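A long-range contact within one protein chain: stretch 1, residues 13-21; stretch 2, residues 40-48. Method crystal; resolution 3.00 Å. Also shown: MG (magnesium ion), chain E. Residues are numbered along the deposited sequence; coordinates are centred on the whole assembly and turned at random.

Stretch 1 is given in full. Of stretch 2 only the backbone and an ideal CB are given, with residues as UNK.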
# COMPACT_ATOMS: atom_id res chain seq x y z
N ILE A 13 2.92 -12.44 -4.34
CA ILE A 13 1.88 -13.31 -3.79
C ILE A 13 0.52 -12.94 -4.38
O ILE A 13 0.20 -11.76 -4.52
CB ILE A 13 1.78 -13.18 -2.24
CG1 ILE A 13 2.97 -13.87 -1.56
CG2 ILE A 13 0.51 -13.84 -1.75
CD1 ILE A 13 4.33 -13.45 -2.07
N ASP A 14 -0.28 -13.94 -4.73
CA ASP A 14 -1.59 -13.63 -5.27
C ASP A 14 -2.44 -13.03 -4.16
O ASP A 14 -2.83 -13.73 -3.21
CB ASP A 14 -2.30 -14.86 -5.83
CG ASP A 14 -3.64 -14.52 -6.46
OD1 ASP A 14 -4.69 -14.93 -5.91
OD2 ASP A 14 -3.62 -13.82 -7.51
N LYS A 15 -2.73 -11.75 -4.29
CA LYS A 15 -3.50 -11.01 -3.30
C LYS A 15 -5.02 -11.26 -3.33
O LYS A 15 -5.79 -10.33 -3.08
CB LYS A 15 -3.21 -9.50 -3.45
CG LYS A 15 -3.55 -8.94 -4.83
CD LYS A 15 -2.91 -7.57 -5.08
CE LYS A 15 -1.40 -7.67 -5.19
NZ LYS A 15 -0.84 -6.34 -5.53
N LYS A 16 -5.46 -12.49 -3.60
CA LYS A 16 -6.90 -12.75 -3.65
C LYS A 16 -7.51 -13.04 -2.28
O LYS A 16 -8.66 -12.65 -2.00
CB LYS A 16 -7.24 -13.89 -4.63
CG LYS A 16 -8.69 -13.79 -5.16
CD LYS A 16 -9.02 -12.32 -5.56
CE LYS A 16 -10.53 -12.03 -5.72
NZ LYS A 16 -11.19 -12.52 -6.97
N GLY A 17 -6.75 -13.72 -1.44
CA GLY A 17 -7.23 -14.00 -0.10
C GLY A 17 -7.03 -12.75 0.73
O GLY A 17 -7.48 -12.68 1.88
N TRP A 18 -6.36 -11.76 0.14
CA TRP A 18 -6.09 -10.48 0.81
C TRP A 18 -7.34 -9.66 1.09
O TRP A 18 -8.41 -9.94 0.55
CB TRP A 18 -5.14 -9.64 -0.03
CG TRP A 18 -3.75 -10.14 -0.05
CD1 TRP A 18 -3.34 -11.44 0.00
CD2 TRP A 18 -2.57 -9.36 -0.23
NE1 TRP A 18 -1.97 -11.51 -0.13
CE2 TRP A 18 -1.48 -10.25 -0.28
CE3 TRP A 18 -2.33 -7.98 -0.35
CZ2 TRP A 18 -0.17 -9.81 -0.45
CZ3 TRP A 18 -1.02 -7.55 -0.52
CH2 TRP A 18 0.04 -8.46 -0.57
N SER A 19 -7.19 -8.63 1.92
CA SER A 19 -8.30 -7.76 2.29
C SER A 19 -7.90 -6.71 3.34
O SER A 19 -7.55 -7.07 4.47
CB SER A 19 -9.45 -8.61 2.83
OG SER A 19 -8.95 -9.67 3.63
N VAL A 20 -7.96 -5.43 2.97
CA VAL A 20 -7.60 -4.35 3.88
C VAL A 20 -8.50 -4.39 5.11
O VAL A 20 -9.65 -3.95 5.07
CB VAL A 20 -7.74 -2.98 3.20
CG1 VAL A 20 -7.37 -1.87 4.17
CG2 VAL A 20 -6.82 -2.91 2.00
N ILE A 21 -7.93 -4.93 6.19
CA ILE A 21 -8.63 -5.10 7.46
C ILE A 21 -8.57 -3.84 8.32
O ILE A 21 -9.22 -3.77 9.37
CB ILE A 21 -8.05 -6.34 8.23
CG1 ILE A 21 -8.98 -6.73 9.38
CG2 ILE A 21 -6.66 -6.02 8.81
CD1 ILE A 21 -8.39 -7.78 10.31
N UNK A 40 -11.90 3.39 -3.00
CA UNK A 40 -11.69 2.89 -1.65
C UNK A 40 -10.40 2.12 -1.45
O UNK A 40 -9.65 1.85 -2.41
CB UNK A 40 -12.87 1.99 -1.26
N UNK A 41 -10.15 1.76 -0.20
CA UNK A 41 -8.96 1.00 0.18
C UNK A 41 -8.86 -0.31 -0.58
O UNK A 41 -7.79 -0.66 -1.06
CB UNK A 41 -8.96 0.72 1.69
N UNK A 42 -9.96 -1.04 -0.72
CA UNK A 42 -9.95 -2.32 -1.43
C UNK A 42 -9.43 -2.16 -2.85
O UNK A 42 -9.02 -3.13 -3.48
CB UNK A 42 -11.35 -2.93 -1.45
N UNK A 43 -9.43 -0.93 -3.34
CA UNK A 43 -8.98 -0.64 -4.69
C UNK A 43 -7.48 -0.62 -4.74
O UNK A 43 -6.88 -0.16 -5.70
CB UNK A 43 -9.55 0.69 -5.19
N UNK A 44 -6.86 -1.16 -3.70
CA UNK A 44 -5.40 -1.13 -3.61
C UNK A 44 -4.74 -2.49 -3.85
O UNK A 44 -3.55 -2.55 -4.17
CB UNK A 44 -4.99 -0.61 -2.23
N UNK A 45 -5.53 -3.55 -3.67
CA UNK A 45 -5.09 -4.94 -3.87
C UNK A 45 -6.03 -5.70 -4.82
O UNK A 45 -6.47 -6.81 -4.53
CB UNK A 45 -5.01 -5.67 -2.53
N UNK A 46 -6.32 -5.08 -5.96
CA UNK A 46 -7.18 -5.71 -6.96
C UNK A 46 -6.41 -6.08 -8.24
O UNK A 46 -6.94 -6.04 -9.35
CB UNK A 46 -8.34 -4.78 -7.30
N UNK A 47 -5.14 -6.44 -8.06
CA UNK A 47 -4.27 -6.85 -9.17
C UNK A 47 -3.68 -5.76 -10.08
O UNK A 47 -2.55 -5.91 -10.53
CB UNK A 47 -5.07 -7.81 -10.06
N UNK A 48 -4.40 -4.68 -10.35
CA UNK A 48 -3.79 -3.66 -11.22
C UNK A 48 -3.73 -2.22 -10.72
O UNK A 48 -4.55 -1.79 -9.89
CB UNK A 48 -4.55 -3.65 -12.55
MG MG E . -5.16 -1.02 -7.44

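Position 40 has phi/psi of -72/175 and nothing of stretch 1 near its ideal CB. Stretch 1 sets no demand here, and many residues would fit. It is Gly40, whose O accepts a backbone hydrogen bond from N of residue 43.

At position 41 the CA-to-CB bond points toward stretch 1, and the ideal CB lies 3.9 Å from Val20 CG1. The neighbour is a methyl group, with no polar partner beside it. An apolar side chain suits, such as Val, Ile, Leu or Ala. It is Val41, chi1 m. Its CB packs 3.9 Å from Val20 CG1.

Position 42 points sideways, with nothing of stretch 1 within 5.5 Å of the ideal CB. Polar or charged residues would do as well as any. It is Glu42, and it makes no contact with stretch 1, although its CA is the nearest in stretch 2 to that of Val20.

Position 43 points away from stretch 1. With nothing of stretch 1 within 5.5 Å of the ideal CB, small, polar or larger side chains are all compatible with it. Its backbone carbonyl matters more, since O binds MG at 2.6 Å, a role that any residue's carbonyl could fill. It is Ser43; its OG is hydrogen-bonded elsewhere in the structure.

Position 44 points sideways. Its ideal CB is 5.2 Å from Val20 CG2, so stretch 1 constrains it little. An apolar residue would be compatible. It is Leu44, with chi1 off the usual wells at -137°.

Position 45 points toward stretch 1. The ideal CB is 3.8 Å from Lys15 CD and 4.2 Å from Trp18 CE3. The aliphatic part of Lys15, the indole and Val20 offer an apolar surface. Ile, Leu, Val or Met would suit. It is Ile45, which has the largest covered area in stretch 2. Ile45 CG2 meets the Trp18 ring at its edge, near the ring plane, 3.7 Å from Trp18 CE3. Ile45 CD1 lies 3.9 Å from Val20 CG2. The backbone O of Ile45 lies 3.6 Å from Lys15 CG.

Position 46 points away, so a polar residue is easily placed. It is Asp46. Its OD2 accepts a weak hydrogen bond from N of residue 48, at 3.5 Å.

Position 47 has a positive phi, 78°, which favours Gly, Asn or Asp. CA-to-CB points sideways, and the ideal CB is 5.4 Å from Lys15 CD. It is Asn47, whose end comes nearer: Asn47 OD1 is 4.1 Å from Lys15 CG, and Asn47 ND2 is 4.4 Å from Asp14 OD2. No hydrogen bond joins the stretches.

Position 48 points away, and stretch 1 leaves the choice open. It is Asn48, which does not touch stretch 1.

Stretch 2 40-48: GVESLIDNN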
# COMPACT_ATOMS: atom_id res chain seq x y z
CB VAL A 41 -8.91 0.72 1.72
CG1 VAL A 41 -8.65 2.01 2.47
CG2 VAL A 41 -10.21 0.10 2.20
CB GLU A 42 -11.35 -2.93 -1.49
CG GLU A 42 -12.42 -1.99 -2.05
CD GLU A 42 -12.90 -0.98 -1.01
OE1 GLU A 42 -13.48 0.06 -1.43
OE2 GLU A 42 -12.72 -1.23 0.21
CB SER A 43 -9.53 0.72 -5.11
OG SER A 43 -9.20 0.98 -6.45
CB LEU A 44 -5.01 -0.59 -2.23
CG LEU A 44 -3.88 0.41 -2.15
CD1 LEU A 44 -3.96 1.40 -3.30
CD2 LEU A 44 -3.97 1.11 -0.81
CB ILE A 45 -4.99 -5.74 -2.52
CG1 ILE A 45 -6.37 -6.02 -1.91
CG2 ILE A 45 -4.14 -4.97 -1.54
CD1 ILE A 45 -7.10 -4.81 -1.44
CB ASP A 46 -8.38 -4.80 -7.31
CG ASP A 46 -7.99 -3.58 -8.13
OD1 ASP A 46 -8.92 -2.91 -8.66
OD2 ASP A 46 -6.77 -3.28 -8.24
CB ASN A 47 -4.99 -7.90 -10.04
CG ASN A 47 -5.31 -9.18 -9.26
OD1 ASN A 47 -5.88 -9.13 -8.16
ND2 ASN A 47 -4.95 -10.33 -9.84
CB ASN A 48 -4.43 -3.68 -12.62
CG ASN A 48 -5.86 -3.19 -12.63
OD1 ASN A 48 -6.75 -3.82 -12.06
ND2 ASN A 48 -6.09 -2.06 -13.28
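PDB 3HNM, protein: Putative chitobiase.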